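Local structure of beta-lactamase (Sebaldella termitidis, 6N1N) at residues Y184-K189 with I201-Y206. The protein probably hydrolyses the beta-lactam ring of antibiotics to give substituted beta-amino acids, as a class D serine beta-lactamase. Sequence-based numbering, arbitrary orientation.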
ATOM      1  N   TYR A 184     -15.776 -11.399   3.427  1.00 12.43           N
ATOM      2  CA  TYR A 184     -14.981 -10.180   3.485  1.00 10.46           C
ATOM      3  C   TYR A 184     -14.620  -9.726   2.085  1.00  9.02           C
ATOM      4  O   TYR A 184     -14.572 -10.522   1.154  1.00 10.81           O
ATOM      5  CB  TYR A 184     -13.682 -10.387   4.288  1.00 10.32           C
ATOM      6  CG  TYR A 184     -12.745 -11.438   3.744  1.00 10.61           C
ATOM      7  CD1 TYR A 184     -11.888 -11.165   2.703  1.00 10.32           C
ATOM      8  CD2 TYR A 184     -12.696 -12.705   4.312  1.00 17.89           C
ATOM      9  CE1 TYR A 184     -11.013 -12.148   2.218  1.00 12.89           C
ATOM     10  CE2 TYR A 184     -11.840 -13.673   3.856  1.00 18.02           C
ATOM     11  CZ  TYR A 184     -10.997 -13.399   2.817  1.00 18.81           C
ATOM     12  OH  TYR A 184     -10.141 -14.389   2.359  1.00 20.84           O
ATOM     13  N   THR A 185     -14.317  -8.429   1.983  1.00 11.30           N
ATOM     14  CA  THR A 185     -13.752  -7.821   0.788  1.00  8.61           C
ATOM     15  C   THR A 185     -12.421  -7.222   1.208  1.00  9.08           C
ATOM     16  O   THR A 185     -12.382  -6.334   2.071  1.00 10.40           O
ATOM     17  CB  THR A 185     -14.646  -6.728   0.197  1.00 10.26           C
ATOM     18  OG1 THR A 185     -15.902  -7.301  -0.154  1.00 12.08           O
ATOM     19  CG2 THR A 185     -14.013  -6.110  -1.042  1.00 10.72           C
ATOM     20  N   LEU A 186     -11.352  -7.727   0.615  1.00  9.42           N
ATOM     21  CA  LEU A 186     -10.001  -7.330   0.941  1.00 10.32           C
ATOM     22  C   LEU A 186      -9.427  -6.430  -0.143  1.00  7.56           C
ATOM     23  O   LEU A 186      -9.438  -6.778  -1.327  1.00 10.59           O
ATOM     24  CB  LEU A 186      -9.143  -8.585   1.110  1.00 12.29           C
ATOM     25  CG  LEU A 186      -7.646  -8.381   1.296  1.00 10.96           C
ATOM     26  CD1 LEU A 186      -7.360  -7.654   2.646  1.00 14.30           C
ATOM     27  CD2 LEU A 186      -6.900  -9.715   1.194  1.00 17.69           C
ATOM     28  N   ARG A 187      -8.911  -5.275   0.268  1.00 10.79           N
ATOM     29  CA  ARG A 187      -8.132  -4.392  -0.590  1.00 10.04           C
ATOM     30  C   ARG A 187      -6.732  -4.309   0.010  1.00  9.12           C
ATOM     31  O   ARG A 187      -6.558  -3.806   1.116  1.00 12.72           O
ATOM     32  CB  ARG A 187      -8.769  -3.007  -0.667  1.00 11.88           C
ATOM     33  CG  ARG A 187     -10.104  -2.992  -1.345  1.00  9.90           C
ATOM     34  CD  ARG A 187     -10.834  -1.682  -1.146  1.00 10.60           C
ATOM     35  NE  ARG A 187     -12.054  -1.607  -1.943  1.00 11.72           N
ATOM     36  CZ  ARG A 187     -13.249  -2.024  -1.559  1.00 10.84           C
ATOM     37  NH1 ARG A 187     -13.412  -2.563  -0.364  1.00 12.37           N
ATOM     38  NH2 ARG A 187     -14.286  -1.902  -2.388  1.00 16.83           N
ATOM     39  N   GLY A 188      -5.734  -4.863  -0.669  1.00 25.27           N
ATOM     40  CA  GLY A 188      -4.392  -4.835  -0.119  1.00 31.45           C
ATOM     41  C   GLY A 188      -3.372  -4.731  -1.228  1.00 21.43           C
ATOM     42  O   GLY A 188      -3.595  -5.284  -2.312  1.00 16.61           O
ATOM     43  N   LYS A 189      -2.284  -4.004  -0.993  1.00 14.60           N
ATOM     44  CA  LYS A 189      -1.243  -3.791  -2.003  1.00 11.32           C
ATOM     45  C   LYS A 189       0.104  -4.047  -1.350  1.00 10.16           C
ATOM     46  O   LYS A 189       0.379  -3.566  -0.239  1.00  9.80           O
ATOM     47  CB  LYS A 189      -1.267  -2.381  -2.608  1.00 12.75           C
ATOM     48  CG  LYS A 189      -0.184  -2.085  -3.668  1.00 20.92           C
ATOM     49  CD  LYS A 189      -0.511  -2.773  -4.982  1.00 25.55           C
ATOM     50  CE  LYS A 189       0.664  -2.739  -5.975  1.00 31.29           C
ATOM     51  NZ  LYS A 189       1.731  -3.763  -5.660  1.00 28.41           N
ATOM     52  N   ILE A 201       9.344  -5.069   3.425  1.00 12.50           N
ATOM     53  CA  ILE A 201       8.251  -5.730   2.732  1.00 11.39           C
ATOM     54  C   ILE A 201       6.941  -5.258   3.352  1.00  9.42           C
ATOM     55  O   ILE A 201       6.637  -5.586   4.506  1.00 10.12           O
ATOM     56  CB  ILE A 201       8.377  -7.264   2.783  1.00 10.73           C
ATOM     57  CG1 ILE A 201       9.726  -7.678   2.143  1.00 16.20           C
ATOM     58  CG2 ILE A 201       7.198  -7.908   2.111  1.00 15.02           C
ATOM     59  CD1 ILE A 201      10.054  -9.160   2.312  1.00 24.08           C
ATOM     60  N   TRP A 202       6.158  -4.519   2.567  1.00  8.27           N
ATOM     61  CA  TRP A 202       4.868  -3.996   2.959  1.00  8.76           C
ATOM     62  C   TRP A 202       3.709  -4.848   2.437  1.00  9.15           C
ATOM     63  O   TRP A 202       3.742  -5.385   1.338  1.00 10.68           O
ATOM     64  CB  TRP A 202       4.631  -2.615   2.370  1.00  7.26           C
ATOM     65  CG  TRP A 202       5.471  -1.453   2.733  1.00  7.36           C
ATOM     66  CD1 TRP A 202       6.564  -0.977   2.065  1.00 10.73           C
ATOM     67  CD2 TRP A 202       5.166  -0.494   3.735  1.00  6.69           C
ATOM     68  NE1 TRP A 202       6.994   0.196   2.648  1.00  8.94           N
ATOM     69  CE2 TRP A 202       6.136   0.516   3.667  1.00  7.09           C
ATOM     70  CE3 TRP A 202       4.175  -0.407   4.708  1.00  7.75           C
ATOM     71  CZ2 TRP A 202       6.150   1.588   4.553  1.00  8.35           C
ATOM     72  CZ3 TRP A 202       4.196   0.648   5.577  1.00 14.10           C
ATOM     73  CH2 TRP A 202       5.154   1.648   5.478  1.00 10.25           C
ATOM     74  N   TYR A 203       2.626  -4.831   3.206  1.00  9.41           N
ATOM     75  CA  TYR A 203       1.289  -5.149   2.712  1.00  9.68           C
ATOM     76  C   TYR A 203       0.334  -4.209   3.453  1.00 11.37           C
ATOM     77  O   TYR A 203       0.230  -4.261   4.691  1.00  8.41           O
ATOM     78  CB  TYR A 203       0.967  -6.629   2.938  1.00 10.62           C
ATOM     79  CG  TYR A 203      -0.277  -7.103   2.230  1.00 11.80           C
ATOM     80  CD1 TYR A 203      -0.435  -6.933   0.861  1.00 22.65           C
ATOM     81  CD2 TYR A 203      -1.298  -7.715   2.932  1.00 11.14           C
ATOM     82  CE1 TYR A 203      -1.593  -7.351   0.219  1.00 28.96           C
ATOM     83  CE2 TYR A 203      -2.436  -8.171   2.278  1.00 11.06           C
ATOM     84  CZ  TYR A 203      -2.582  -7.975   0.947  1.00 26.59           C
ATOM     85  OH  TYR A 203      -3.737  -8.412   0.339  1.00 28.91           O
ATOM     86  N   VAL A 204      -0.339  -3.323   2.703  1.00  9.30           N
ATOM     87  CA  VAL A 204      -1.188  -2.301   3.317  1.00  8.76           C
ATOM     88  C   VAL A 204      -2.535  -2.301   2.612  1.00  8.18           C
ATOM     89  O   VAL A 204      -2.662  -2.751   1.472  1.00  7.36           O
ATOM     90  CB  VAL A 204      -0.546  -0.895   3.259  1.00 10.77           C
ATOM     91  CG1 VAL A 204       0.891  -0.909   3.822  1.00  8.94           C
ATOM     92  CG2 VAL A 204      -0.595  -0.313   1.833  1.00  8.73           C
ATOM     93  N   GLY A 205      -3.560  -1.815   3.314  1.00  9.02           N
ATOM     94  CA  GLY A 205      -4.888  -1.764   2.733  1.00  9.72           C
ATOM     95  C   GLY A 205      -5.955  -1.733   3.811  1.00  7.74           C
ATOM     96  O   GLY A 205      -5.734  -1.225   4.908  1.00  9.42           O
ATOM     97  N   TYR A 206      -7.116  -2.283   3.467  1.00  7.40           N
ATOM     98  CA  TYR A 206      -8.188  -2.414   4.437  1.00  7.71           C
ATOM     99  C   TYR A 206      -9.076  -3.572   4.024  1.00  9.24           C
ATOM    100  O   TYR A 206      -9.174  -3.925   2.846  1.00  8.30           O
ATOM    101  CB  TYR A 206      -8.989  -1.112   4.617  1.00 10.19           C
ATOM    102  CG  TYR A 206      -9.806  -0.534   3.462  1.00  9.55           C
ATOM    103  CD1 TYR A 206     -11.143  -0.888   3.279  1.00  9.50           C
ATOM    104  CD2 TYR A 206      -9.285   0.437   2.630  1.00  7.94           C
ATOM    105  CE1 TYR A 206     -11.919  -0.303   2.276  1.00  7.23           C
ATOM    106  CE2 TYR A 206     -10.058   1.013   1.588  1.00 10.70           C
ATOM    107  CZ  TYR A 206     -11.372   0.628   1.416  1.00 10.62           C
ATOM    108  OH  TYR A 206     -12.155   1.220   0.426  1.00 10.72           O
TER
HETATM  109  O   HOH W   1     -11.784  -3.715   1.555  1.00 10.19           O
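Arg187 and Tyr206 form one antiparallel hydrogen-bonded pair and Lys189 and Val204 the next, with the non-hydrogen-bonded pair Gly188–Gly205 between them. The N-to-C directions of the short segments 184-189 and 201-206 differ by 149°, antiparallel with a twist. Arg187 N gives a bond of 2.9 Å to Tyr206 O, and Tyr206 N returns one to Arg187 O; Lys189 N donates to Val204 O and Val204 N to Lys189 O. At the glycines the strands close to 4.2 Å between Gly188 CA and Gly205 CA, and a CA-H...O contact joins Gly205 CA to Arg187 O. The direction a CB would take from Gly188 is occupied by Tyr203 OH, and that from Gly205 by Arg187 O; the backbone angles of Gly205 would also press a CB against the preceding carbonyl O.

Tyr203 lies against Gly188. With CG anti to the backbone N (chi1 -169°), its ring reaches over to the neighbouring strand and meets the Gly188–Lys189 peptide obliquely, CE1 lying 3.5 Å from Gly188 C, and its OH meets Leu186 CD2 tip to tip at 3.5 Å.

These strands belong to the hairpin of 184-195 and 198-209 in the central sheet of the penicillin-recognising serine hydrolase fold. Lys189 opens the family's Lys-Thr-Gly motif, on the strand lining the active site. Its side chain lies next to Ser51, the predicted acylated serine; NZ hydrogen-bonds Ser99 OG and salt-bridges a sulfate, probably from the crystallisation liquor.

On the face carrying Lys189 and Val204, Arg187 and Tyr206 lie side by side, the guanidinium only 19° from the ring plane. Tyr206 OH sits over one guanidinium face, while Arg187 CD approaches Tyr206 CZ to 3.5 Å. A water at the guanidinium edge accepts from Arg187 NH1 at 2.8 Å and donates to Thr185 O and Tyr206 O. Arg187 NH1 also salt-bridges Glu208 OE1, and Arg187 NE hydrogen-bonds Lys173 O.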